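Local coordinates for peptide methionine sulfoxide reductase msrA/msrB (Neisseria gonorrhoeae, PDB 2H30), which probably acts as a thioredoxin-like disulfide reductase domain of PilB, passing electrons from DsbD to the downstream methionine sulfoxide reductase domains, at residues 45-50 / 120-125; 76-81 / 103-108. The protein carries 2 engineered substitutions. All coordinates share one frame; numbering follows the deposited sequence.

Overall arrangement
Followed from the N terminus, the chain runs along strand 41-45 into loop 45-50, which carries the first cysteine of a CxxC motif, and on through helix 51-64 to strand 73-78. Contact 2 joins the end of that strand to 103-108, closing a beta-alpha-beta unit around helix 90-95. The chain then passes helix 112-116 and reaches 120-125, where contact 1 closes the larger loop, with contact 2 nested inside it. Both contacts tie neighbouring strands of one mixed sheet, contact 2 in parallel and contact 1 antiparallel. Trp46 links them, its NE1 hydrogen-bonded to Thr76 OG1 and its six-membered ring packed on Val105, so loop 45-50 is bonded to and packed on strands 73-78 and 105-107.

Contact 1: 45-50 / 120-125; sequences FWASWC and SVYPSW
Phe45 and Ser124 form an antiparallel hydrogen-bonded pair: Phe45 N gives Ser124 O a short bond of 2.8 Å, straight at 167°, and Ser124 N returns a longer one to Phe45 O. The same Phe45 O also receives a CA-H...O contact from Pro123 CA at 3.3 Å, just after the cis peptide bond.

Packing contacts gather round the Tyr122 ring. Its CG stands beside the backbone N (chi1 -63°), which brings one face over the chain at Trp46 and Ala47, with Trp46 C above the ring centre. Ala47 CB meets CD2 at 3.6 Å, while Phe45 CB touches CE1 along the other flank. Trp49 CH2 comes to the edge of the Tyr122 ring, 3.6 Å from CD2, and the six-membered ring of Trp49 is inclined at 47° to that of Tyr122.

A water lies 3.0 Å from Tyr122 OH and bonds weakly to Trp46 O. Cys50 SG packs near Tyr122 O, at 4.1 Å; as N-cap of helix 51-64 it caps a backbone N there.

A cis-proline near the first cysteine of a CxxC at a helix start is the signature of the thioredoxin fold; here the strand pair and packed tyrosine hold the two loops side by side, consistent with a site for thiol-disulfide exchange.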
loop_
_atom_site.group_PDB
_atom_site.type_symbol
_atom_site.label_atom_id
_atom_site.label_comp_id
_atom_site.label_asym_id
_atom_site.label_seq_id
_atom_site.Cartn_x
_atom_site.Cartn_y
_atom_site.Cartn_z
ATOM N N PHE A 45 3.020 0.821 2.049
ATOM C CA PHE A 45 2.906 1.111 3.493
ATOM C C PHE A 45 3.493 2.486 3.720
ATOM O O PHE A 45 4.601 2.795 3.241
ATOM C CB PHE A 45 3.707 0.085 4.309
ATOM C CG PHE A 45 3.140 -1.300 4.205
ATOM C CD1 PHE A 45 3.462 -2.134 3.137
ATOM C CD2 PHE A 45 2.226 -1.726 5.148
ATOM C CE1 PHE A 45 2.882 -3.425 3.069
ATOM C CE2 PHE A 45 1.662 -3.026 5.103
ATOM C CZ PHE A 45 1.973 -3.880 4.066
ATOM N N TRP A 46 2.788 3.274 4.523
ATOM C CA TRP A 46 3.210 4.647 4.782
ATOM C C TRP A 46 2.707 5.140 6.131
ATOM O O TRP A 46 1.932 4.445 6.805
ATOM C CB TRP A 46 2.727 5.568 3.645
ATOM C CG TRP A 46 1.235 5.700 3.514
ATOM C CD1 TRP A 46 0.381 4.805 2.897
ATOM C CD2 TRP A 46 0.438 6.819 3.896
ATOM N NE1 TRP A 46 -0.934 5.308 2.930
ATOM C CE2 TRP A 46 -0.907 6.519 3.578
ATOM C CE3 TRP A 46 0.731 8.008 4.573
ATOM C CZ2 TRP A 46 -1.954 7.403 3.801
ATOM C CZ3 TRP A 46 -0.335 8.888 4.831
ATOM C CH2 TRP A 46 -1.651 8.587 4.463
ATOM N N ALA A 47 3.172 6.342 6.525
ATOM C CA ALA A 47 2.738 7.002 7.746
ATOM C C ALA A 47 2.627 8.482 7.524
ATOM O O ALA A 47 3.379 9.053 6.719
ATOM C CB ALA A 47 3.694 6.739 8.881
ATOM N N SER A 48 1.755 9.074 8.329
ATOM C CA SER A 48 1.465 10.535 8.235
ATOM C C SER A 48 2.709 11.369 8.569
ATOM O O SER A 48 2.818 12.510 8.100
ATOM C CB SER A 48 0.328 10.916 9.170
ATOM O OG SER A 48 0.733 10.703 10.513
ATOM N N TRP A 49 3.628 10.816 9.358
ATOM C CA TRP A 49 4.782 11.585 9.819
ATOM C C TRP A 49 5.949 11.562 8.866
ATOM O O TRP A 49 7.016 12.138 9.189
ATOM C CB TRP A 49 5.233 11.129 11.239
ATOM C CG TRP A 49 5.286 9.659 11.454
ATOM C CD1 TRP A 49 4.418 8.926 12.207
ATOM C CD2 TRP A 49 6.284 8.738 10.970
ATOM N NE1 TRP A 49 4.807 7.585 12.215
ATOM C CE2 TRP A 49 5.954 7.453 11.485
ATOM C CE3 TRP A 49 7.433 8.878 10.161
ATOM C CZ2 TRP A 49 6.733 6.317 11.186
ATOM C CZ3 TRP A 49 8.212 7.756 9.889
ATOM C CH2 TRP A 49 7.850 6.496 10.419
ATOM N N CYS A 50 5.792 10.877 7.719
ATOM C CA CYS A 50 6.911 10.685 6.782
ATOM C C CYS A 50 6.663 11.640 5.609
ATOM O O CYS A 50 5.775 11.411 4.779
ATOM C CB CYS A 50 6.900 9.262 6.245
ATOM S SG CYS A 50 8.244 9.135 5.020
ATOM N N SER A 120 9.368 -2.022 8.721
ATOM C CA SER A 120 9.779 -1.123 9.799
ATOM C C SER A 120 10.144 0.273 9.303
ATOM O O SER A 120 10.393 1.209 10.128
ATOM C CB SER A 120 11.002 -1.702 10.599
ATOM O OG SER A 120 12.030 -2.050 9.670
ATOM N N VAL A 121 10.223 0.402 7.971
ATOM C CA VAL A 121 10.619 1.662 7.364
ATOM C C VAL A 121 9.616 2.043 6.306
ATOM O O VAL A 121 9.018 1.192 5.691
ATOM C CB VAL A 121 12.040 1.674 6.815
ATOM C CG1 VAL A 121 13.082 1.268 7.902
ATOM C CG2 VAL A 121 12.187 0.888 5.601
ATOM N N TYR A 122 9.422 3.334 6.175
ATOM C CA TYR A 122 8.454 3.849 5.190
ATOM C C TYR A 122 9.123 4.801 4.235
ATOM O O TYR A 122 10.105 5.535 4.619
ATOM C CB TYR A 122 7.351 4.604 5.904
ATOM C CG TYR A 122 6.496 3.779 6.854
ATOM C CD1 TYR A 122 5.982 2.527 6.468
ATOM C CD2 TYR A 122 6.155 4.269 8.091
ATOM C CE1 TYR A 122 5.106 1.814 7.319
ATOM C CE2 TYR A 122 5.313 3.531 8.950
ATOM C CZ TYR A 122 4.797 2.333 8.529
ATOM O OH TYR A 122 3.937 1.615 9.298
ATOM N N PRO A 123 8.603 4.853 3.009
ATOM C CA PRO A 123 7.608 3.898 2.485
ATOM C C PRO A 123 8.261 2.537 2.290
ATOM O O PRO A 123 9.493 2.424 2.242
ATOM C CB PRO A 123 7.268 4.473 1.100
ATOM C CG PRO A 123 8.397 5.417 0.780
ATOM C CD PRO A 123 9.097 5.816 2.001
ATOM N N SER A 124 7.422 1.524 2.235
ATOM C CA SER A 124 7.847 0.217 1.731
ATOM C C SER A 124 6.697 -0.347 0.946
ATOM O O SER A 124 5.545 0.129 1.081
ATOM C CB SER A 124 8.135 -0.771 2.880
ATOM O OG SER A 124 9.383 -0.433 3.507
ATOM N N TRP A 125 7.009 -1.338 0.112
ATOM C CA TRP A 125 5.979 -1.922 -0.779
ATOM C C TRP A 125 5.958 -3.413 -0.632
ATOM O O TRP A 125 7.016 -4.014 -0.377
ATOM C CB TRP A 125 6.350 -1.592 -2.220
ATOM C CG TRP A 125 6.212 -0.086 -2.522
ATOM C CD1 TRP A 125 7.145 0.928 -2.245
ATOM C CD2 TRP A 125 5.144 0.522 -3.223
ATOM N NE1 TRP A 125 6.636 2.134 -2.723
ATOM C CE2 TRP A 125 5.416 1.915 -3.313
ATOM C CE3 TRP A 125 3.936 0.037 -3.725
ATOM C CZ2 TRP A 125 4.529 2.814 -3.960
ATOM C CZ3 TRP A 125 3.044 0.920 -4.377
ATOM C CH2 TRP A 125 3.350 2.314 -4.471
HETATM O O HOH W 1 1.551 1.172 7.563
#

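Contact 2: 76-81 / 103-108; sequences TVASPG and LPVVTD
Thr76 grips Pro104 O twice. Its OG1 stands between the backbone N and the carbonyl carbon (chi1 78°), and from there donates to Pro104 O at 2.8 Å, in the carbonyl plane on a lone pair. Thr76 N binds the same oxygen at 3.0 Å but from above that plane, and more bent at 141°. The methyl CG2 reaches across to Leu103 CD1, 3.7 Å away, and Val105 CG2 packs against OG1.

Beyond this start, a parallel ladder runs on: Val106 N donates to Thr76 O, Ala78 N to Val106 O nearly head-on to the carbonyl, and Asp108 N to Ala78 O at 2.9 Å, with an N-H...O angle of 171°. Val77 and Val106 lie side by side on one face, CG2 to CB 4.1 Å, whereas Ala78 CB meets Val105 CG1 on the other. Past the strands, Pro80 CD lies 3.5 Å from Asp108 O, and a water joins Ser79 OG to Asp108 OD2, to which it donates at 2.6 Å.

A second shell surrounds these groups. Trp46 NE1 is hydrogen-bonded to Thr76 OG1, Phe91 and Tyr95 of helix 90-95 cover Ala78 and Val105, and the carboxylate oxygens OD1 and OD2 of Asp108 accept the backbone N-H groups of Thr112 and Ile113 respectively.

Thr76 thus relays the indole N-H of loop 45-50 to a buried carbonyl, and the Asp108 carboxylate, whose negative charge the N-terminal end of helix 112-116 would favour, fastens that helix to the end of this beta-alpha-beta unit.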
loop_
_atom_site.group_PDB
_atom_site.type_symbol
_atom_site.label_atom_id
_atom_site.label_comp_id
_atom_site.label_asym_id
_atom_site.label_seq_id
_atom_site.Cartn_x
_atom_site.Cartn_y
_atom_site.Cartn_z
ATOM N N THR A 76 -2.977 1.240 -0.518
ATOM C CA THR A 76 -1.979 1.701 0.456
ATOM C C THR A 76 -2.484 1.315 1.849
ATOM O O THR A 76 -3.699 1.141 2.030
ATOM C CB THR A 76 -1.708 3.225 0.389
ATOM O OG1 THR A 76 -2.772 3.944 1.032
ATOM C CG2 THR A 76 -1.559 3.642 -1.107
ATOM N N VAL A 77 -1.556 1.204 2.783
ATOM C CA VAL A 77 -1.879 0.864 4.167
ATOM C C VAL A 77 -1.227 1.880 5.098
ATOM O O VAL A 77 -0.010 2.060 5.072
ATOM C CB VAL A 77 -1.354 -0.484 4.520
ATOM C CG1 VAL A 77 -1.559 -0.767 6.045
ATOM C CG2 VAL A 77 -2.101 -1.561 3.686
ATOM N N ALA A 78 -2.078 2.487 5.934
ATOM C CA ALA A 78 -1.603 3.277 7.086
ATOM C C ALA A 78 -1.988 2.477 8.317
ATOM O O ALA A 78 -2.949 1.731 8.272
ATOM C CB ALA A 78 -2.223 4.637 7.147
ATOM N N SER A 79 -1.207 2.644 9.381
ATOM C CA SER A 79 -1.302 1.736 10.559
ATOM C C SER A 79 -1.465 2.549 11.827
ATOM O O SER A 79 -0.481 2.781 12.534
ATOM C CB SER A 79 -0.080 0.803 10.609
ATOM O OG SER A 79 -0.016 -0.024 9.446
ATOM N N PRO A 80 -2.694 3.003 12.100
ATOM C CA PRO A 80 -2.902 3.842 13.310
ATOM C C PRO A 80 -2.344 3.198 14.578
ATOM O O PRO A 80 -2.504 2.001 14.806
ATOM C CB PRO A 80 -4.431 3.976 13.378
ATOM C CG PRO A 80 -4.880 3.949 11.907
ATOM C CD PRO A 80 -3.934 2.852 11.326
ATOM N N GLY A 81 -1.635 3.992 15.375
ATOM C CA GLY A 81 -1.118 3.455 16.626
ATOM C C GLY A 81 0.134 2.640 16.560
ATOM O O GLY A 81 0.633 2.192 17.583
ATOM N N LEU A 103 -7.334 7.320 -4.130
ATOM C CA LEU A 103 -6.331 6.469 -3.527
ATOM C C LEU A 103 -6.890 5.586 -2.393
ATOM O O LEU A 103 -7.357 6.127 -1.383
ATOM C CB LEU A 103 -5.276 7.400 -2.892
ATOM C CG LEU A 103 -4.033 6.613 -2.351
ATOM C CD1 LEU A 103 -3.286 5.876 -3.441
ATOM C CD2 LEU A 103 -3.161 7.626 -1.651
ATOM N N PRO A 104 -6.822 4.254 -2.528
ATOM C CA PRO A 104 -7.281 3.446 -1.403
ATOM C C PRO A 104 -6.339 3.474 -0.222
ATOM O O PRO A 104 -5.115 3.309 -0.423
ATOM C CB PRO A 104 -7.385 2.029 -1.995
ATOM C CG PRO A 104 -7.312 2.234 -3.501
ATOM C CD PRO A 104 -6.453 3.458 -3.707
ATOM N N VAL A 105 -6.882 3.808 0.955
ATOM C CA VAL A 105 -6.084 3.815 2.148
ATOM C C VAL A 105 -6.701 2.861 3.155
ATOM O O VAL A 105 -7.682 3.251 3.849
ATOM C CB VAL A 105 -5.912 5.211 2.764
ATOM C CG1 VAL A 105 -5.042 5.083 4.012
ATOM C CG2 VAL A 105 -5.275 6.209 1.725
ATOM N N VAL A 106 -6.106 1.688 3.304
ATOM C CA VAL A 106 -6.579 0.753 4.343
ATOM C C VAL A 106 -6.014 1.236 5.662
ATOM O O VAL A 106 -4.852 1.602 5.754
ATOM C CB VAL A 106 -6.071 -0.642 4.029
ATOM C CG1 VAL A 106 -6.348 -1.658 5.211
ATOM C CG2 VAL A 106 -6.641 -1.151 2.736
ATOM N N THR A 107 -6.812 1.164 6.730
ATOM C CA THR A 107 -6.359 1.553 8.048
ATOM C C THR A 107 -6.209 0.277 8.886
ATOM O O THR A 107 -7.222 -0.397 9.193
ATOM C CB THR A 107 -7.298 2.595 8.694
ATOM O OG1 THR A 107 -8.677 2.165 8.670
ATOM C CG2 THR A 107 -7.190 3.901 7.993
ATOM N N ASP A 108 -4.986 -0.054 9.232
ATOM C CA ASP A 108 -4.670 -1.293 9.967
ATOM C C ASP A 108 -4.324 -0.874 11.386
ATOM O O ASP A 108 -3.201 -0.538 11.697
ATOM C CB ASP A 108 -3.458 -1.950 9.307
ATOM C CG ASP A 108 -3.074 -3.280 9.926
ATOM O OD1 ASP A 108 -3.548 -3.595 11.059
ATOM O OD2 ASP A 108 -2.272 -3.990 9.284
HETATM O O HOH W 2 -0.037 -2.702 8.697
#